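Vascular endothelial growth factor homolog (Orf virus, PDB 2GNN) acts as a secreted, disulfide-linked homodimeric growth factor that binds vascular endothelial growth factor receptors and induces endothelial proliferation. Local coordinates at the interface of chains A and B. Numbering follows the deposited sequence. Chains: chain A/B, Vascular endothelial growth factor homolog.

Contact 1: the interface of chains A and B. Residues chain A 44-45, 75-77, 87; chain B 12-13, 16.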
loop_
_atom_site.group_PDB
_atom_site.type_symbol
_atom_site.label_atom_id
_atom_site.label_comp_id
_atom_site.label_asym_id
_atom_site.label_seq_id
_atom_site.Cartn_x
_atom_site.Cartn_y
_atom_site.Cartn_z
ATOM N N ASN A 44 10.964 1.706 19.068
ATOM C CA ASN A 44 10.886 3.016 18.447
ATOM C C ASN A 44 11.722 3.020 17.166
ATOM O O ASN A 44 12.953 2.970 17.233
ATOM C CB ASN A 44 11.375 4.094 19.424
ATOM C CG ASN A 44 11.000 5.504 18.993
ATOM O OD1 ASN A 44 10.786 5.777 17.814
ATOM N ND2 ASN A 44 10.925 6.410 19.960
ATOM N N PRO A 45 11.065 3.065 15.991
ATOM C CA PRO A 45 9.622 3.078 15.725
ATOM C C PRO A 45 8.928 1.706 15.853
ATOM O O PRO A 45 9.576 0.675 15.686
ATOM C CB PRO A 45 9.549 3.571 14.280
ATOM C CG PRO A 45 10.815 3.090 13.659
ATOM C CD PRO A 45 11.851 3.154 14.745
ATOM N N GLU A 75 18.238 -0.764 12.057
ATOM C CA GLU A 75 18.411 -0.324 13.434
ATOM C C GLU A 75 17.076 0.176 14.003
ATOM O O GLU A 75 16.343 0.912 13.339
ATOM C CB GLU A 75 19.449 0.795 13.502
ATOM C CG GLU A 75 20.890 0.375 13.226
ATOM C CD GLU A 75 21.878 1.523 13.419
ATOM O OE1 GLU A 75 21.517 2.687 13.122
ATOM O OE2 GLU A 75 23.018 1.264 13.874
ATOM N N LEU A 76 16.763 -0.242 15.228
ATOM C CA LEU A 76 15.564 0.203 15.942
ATOM C C LEU A 76 15.872 0.404 17.416
ATOM O O LEU A 76 16.675 -0.327 17.982
ATOM C CB LEU A 76 14.435 -0.819 15.812
ATOM C CG LEU A 76 13.638 -0.874 14.509
ATOM C CD1 LEU A 76 14.230 -1.883 13.555
ATOM C CD2 LEU A 76 12.205 -1.242 14.802
ATOM N N LEU A 77 15.231 1.391 18.036
ATOM C CA LEU A 77 15.405 1.630 19.466
ATOM C C LEU A 77 14.599 0.658 20.322
ATOM O O LEU A 77 13.401 0.484 20.115
ATOM C CB LEU A 77 15.043 3.073 19.832
ATOM C CG LEU A 77 16.150 4.123 19.969
ATOM C CD1 LEU A 77 15.564 5.401 20.533
ATOM C CD2 LEU A 77 17.283 3.648 20.867
ATOM N N MET A 87 20.107 0.437 21.018
ATOM C CA MET A 87 19.805 0.197 19.605
ATOM C C MET A 87 19.984 -1.277 19.220
ATOM O O MET A 87 20.975 -1.912 19.579
ATOM C CB MET A 87 20.693 1.085 18.728
ATOM C CG MET A 87 20.258 1.193 17.275
ATOM S SD MET A 87 18.888 2.339 17.020
ATOM C CE MET A 87 19.733 3.905 17.255
ATOM N N GLY B 12 20.095 2.646 8.658
ATOM C CA GLY B 12 20.261 3.420 9.885
ATOM C C GLY B 12 18.950 3.946 10.457
ATOM O O GLY B 12 17.967 4.140 9.729
ATOM N N TRP B 13 18.946 4.182 11.765
ATOM C CA TRP B 13 17.734 4.555 12.501
ATOM C C TRP B 13 16.934 5.737 11.927
ATOM O O TRP B 13 15.704 5.666 11.859
ATOM C CB TRP B 13 18.046 4.785 13.983
ATOM C CG TRP B 13 16.831 5.131 14.770
ATOM C CD1 TRP B 13 15.833 4.281 15.150
ATOM C CD2 TRP B 13 16.465 6.429 15.258
ATOM N NE1 TRP B 13 14.870 4.967 15.854
ATOM C CE2 TRP B 13 15.231 6.288 15.935
ATOM C CE3 TRP B 13 17.066 7.699 15.199
ATOM C CZ2 TRP B 13 14.580 7.367 16.540
ATOM C CZ3 TRP B 13 16.420 8.774 15.806
ATOM C CH2 TRP B 13 15.189 8.598 16.468
ATOM N N VAL B 16 15.060 4.533 9.073
ATOM C CA VAL B 16 14.006 3.618 9.537
ATOM C C VAL B 16 12.801 4.405 10.055
ATOM O O VAL B 16 11.650 4.102 9.718
ATOM C CB VAL B 16 14.523 2.629 10.627
ATOM C CG1 VAL B 16 13.388 1.755 11.146
ATOM C CG2 VAL B 16 15.631 1.752 10.077
#
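B:Trp13 begins helix 13-20 of chain B with helical backbone angles, and its N-H meets A:Glu75, which is extended in strand 68-77 of chain A. This is part of the dimer interface. The carboxylate of A:Glu75 sits at the start of the helix. Its OE1 takes a hydrogen bond from B:Trp13 N at 3.3 Å, using the anti lone pair, which points away from the other oxygen. A negative charge here would be expected to suit the helix dipole. A:Glu75 OE1 also lies 3.5 Å from B:Gly12 CA. The side chain of A:Glu75 stretches straight out, which carries its carboxylate to this backbone.

B:Trp13 buries more surface than any other residue of the patch given here, 110 Å². Its CG is anti to the backbone N, and chi2 of 74° turns the pyrrole edge toward A:Asn44. There NE1 donates to the backbone carbonyl O of A:Asn44 at 3.1 Å, with 152° at the hydrogen. The acceptor lies close to the indole plane, but the donor stands 41° above the carbonyl plane. The carbonyl oxygen of A:Glu75 also lies at the indole edge, in its plane. One indole face is covered toward its rim by A:Leu77, with CG 4.3 Å above the plane. A:Met87 crosses the tryptophan side chain at about a right angle. It is bent at chi2 and chi3 and rests its methyl CE 3.8 Å from CB of B:Trp13. One turn along the helix, B:Val16 CG2 packs 3.4 Å from the backbone O of A:Glu75. The other methyl, CG1, touches the ring of A:Pro45, which follows a cis peptide bond, at 3.8 Å from CG.

Contact 2: the interface of chains A and B. Residues chain A 13, 16; chain B 45, 48, 74-76.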
loop_
_atom_site.group_PDB
_atom_site.type_symbol
_atom_site.label_atom_id
_atom_site.label_comp_id
_atom_site.label_asym_id
_atom_site.label_seq_id
_atom_site.Cartn_x
_atom_site.Cartn_y
_atom_site.Cartn_z
ATOM N N TRP A 13 -4.993 6.138 -18.785
ATOM C CA TRP A 13 -5.053 4.684 -18.900
ATOM C C TRP A 13 -3.749 3.957 -18.561
ATOM O O TRP A 13 -3.744 3.032 -17.745
ATOM C CB TRP A 13 -5.506 4.326 -20.313
ATOM C CG TRP A 13 -5.829 2.872 -20.556
ATOM C CD1 TRP A 13 -5.606 2.174 -21.709
ATOM C CD2 TRP A 13 -6.458 1.953 -19.645
ATOM N NE1 TRP A 13 -6.053 0.881 -21.575
ATOM C CE2 TRP A 13 -6.576 0.715 -20.321
ATOM C CE3 TRP A 13 -6.931 2.054 -18.331
ATOM C CZ2 TRP A 13 -7.143 -0.406 -19.731
ATOM C CZ3 TRP A 13 -7.475 0.934 -17.738
ATOM C CH2 TRP A 13 -7.582 -0.281 -18.438
ATOM N N VAL A 16 -2.686 4.279 -14.999
ATOM C CA VAL A 16 -3.571 3.433 -14.211
ATOM C C VAL A 16 -3.144 1.977 -14.273
ATOM O O VAL A 16 -3.014 1.330 -13.230
ATOM C CB VAL A 16 -5.054 3.607 -14.606
ATOM C CG1 VAL A 16 -5.914 2.546 -13.949
ATOM C CG2 VAL A 16 -5.542 4.977 -14.197
ATOM N N PRO B 45 -8.136 -1.991 -14.593
ATOM C CA PRO B 45 -7.766 -3.024 -13.617
ATOM C C PRO B 45 -8.737 -3.007 -12.440
ATOM O O PRO B 45 -9.369 -1.978 -12.195
ATOM C CB PRO B 45 -6.375 -2.593 -13.159
ATOM C CG PRO B 45 -6.281 -1.143 -13.484
ATOM C CD PRO B 45 -7.140 -0.908 -14.667
ATOM N N VAL B 48 -6.567 -0.136 -7.830
ATOM C CA VAL B 48 -5.766 1.067 -8.080
ATOM C C VAL B 48 -4.873 1.384 -6.897
ATOM O O VAL B 48 -5.160 0.995 -5.758
ATOM C CB VAL B 48 -6.634 2.313 -8.370
ATOM C CG1 VAL B 48 -7.229 2.241 -9.779
ATOM C CG2 VAL B 48 -7.724 2.515 -7.267
ATOM N N MET B 74 -9.271 9.215 -12.522
ATOM C CA MET B 74 -8.545 8.166 -13.238
ATOM C C MET B 74 -9.389 7.525 -14.326
ATOM O O MET B 74 -10.558 7.205 -14.103
ATOM C CB MET B 74 -8.077 7.088 -12.267
ATOM C CG MET B 74 -7.073 7.575 -11.242
ATOM S SD MET B 74 -6.598 6.244 -10.140
ATOM C CE MET B 74 -5.799 7.204 -8.869
ATOM N N GLU B 75 -8.803 7.317 -15.502
ATOM C CA GLU B 75 -9.484 6.544 -16.536
ATOM C C GLU B 75 -9.273 5.033 -16.378
ATOM O O GLU B 75 -8.142 4.557 -16.364
ATOM C CB GLU B 75 -9.124 7.024 -17.941
ATOM C CG GLU B 75 -10.187 6.605 -18.947
ATOM C CD GLU B 75 -10.152 7.371 -20.250
ATOM O OE1 GLU B 75 -9.045 7.565 -20.812
ATOM O OE2 GLU B 75 -11.250 7.755 -20.720
ATOM N N LEU B 76 -10.378 4.307 -16.231
ATOM C CA LEU B 76 -10.411 2.861 -16.023
ATOM C C LEU B 76 -11.234 2.269 -17.143
ATOM O O LEU B 76 -11.976 2.979 -17.795
ATOM C CB LEU B 76 -11.181 2.522 -14.751
ATOM C CG LEU B 76 -10.638 2.766 -13.359
ATOM C CD1 LEU B 76 -11.785 2.548 -12.463
ATOM C CD2 LEU B 76 -9.571 1.769 -13.027
#
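A:Val16 has CG1 anti to its own nitrogen (chi1 170°), which sends that methyl toward B:Pro45 and CG2 toward strand 68-79 of chain B. A:Trp13 also has its gamma carbon opposite the backbone N (chi1 -171°), while chi2 of -145° brings the six-membered ring of the indole to the same proline. The protein belongs to the PDGF/VEGF family of cystine-knot growth factors, and here the amino-terminal helix 13-20 of chain A packs on the partner subunit.

The two methyls of A:Val16 divide the work. CG1 lies 3.7 Å from CD of B:Pro45, and the two side chains cross at about a right angle. A:Val16 CG1 is also 3.9 Å from CD2 of B:Leu76. B:Val48, on strand 47-54, stands a little farther from it. CG2 is set against the strand backbone, 3.4 Å from the carbonyl O of B:Glu75. A:Val16 CG2 also meets CB of B:Met74, 3.8 Å away. The rest of that methionine is stretched out. It runs past the valine, and its terminal methyl lies farther off.

A:Trp13 touches through the rim of its benzo ring. CZ3 lies 3.6 Å from CD of B:Pro45, and the two side chains run past each other in opposite directions. CZ3 is also 3.9 Å from CA of B:Leu76. On the neighbouring rim atom, CE3 comes within 3.4 Å of the B:Glu75 carbonyl O. That oxygen therefore faces both side chains of the helix. B:Pro45 follows a cis peptide bond, and its CD is shared by the tryptophan and the valine.

Contact 1 and contact 2 are twin patches with the chains exchanged. The centres of their C-alpha atoms are about 37 Å apart, toward opposite ends of the dimer. Both pair the Trp13 and Val16 side of helix 13-20 with Pro45 and the Glu75-Leu76 stretch of the other chain. Each subunit thus lays its helix on its partner, which probably adds to the hold of the disulfide-linked homodimer. The twins differ in detail. Trp13 presents its pyrrole NH in contact 1 and its benzo rim in contact 2. The helix appears able to dock with either tryptophan arrangement; the structure alone does not show whether both occur in solution.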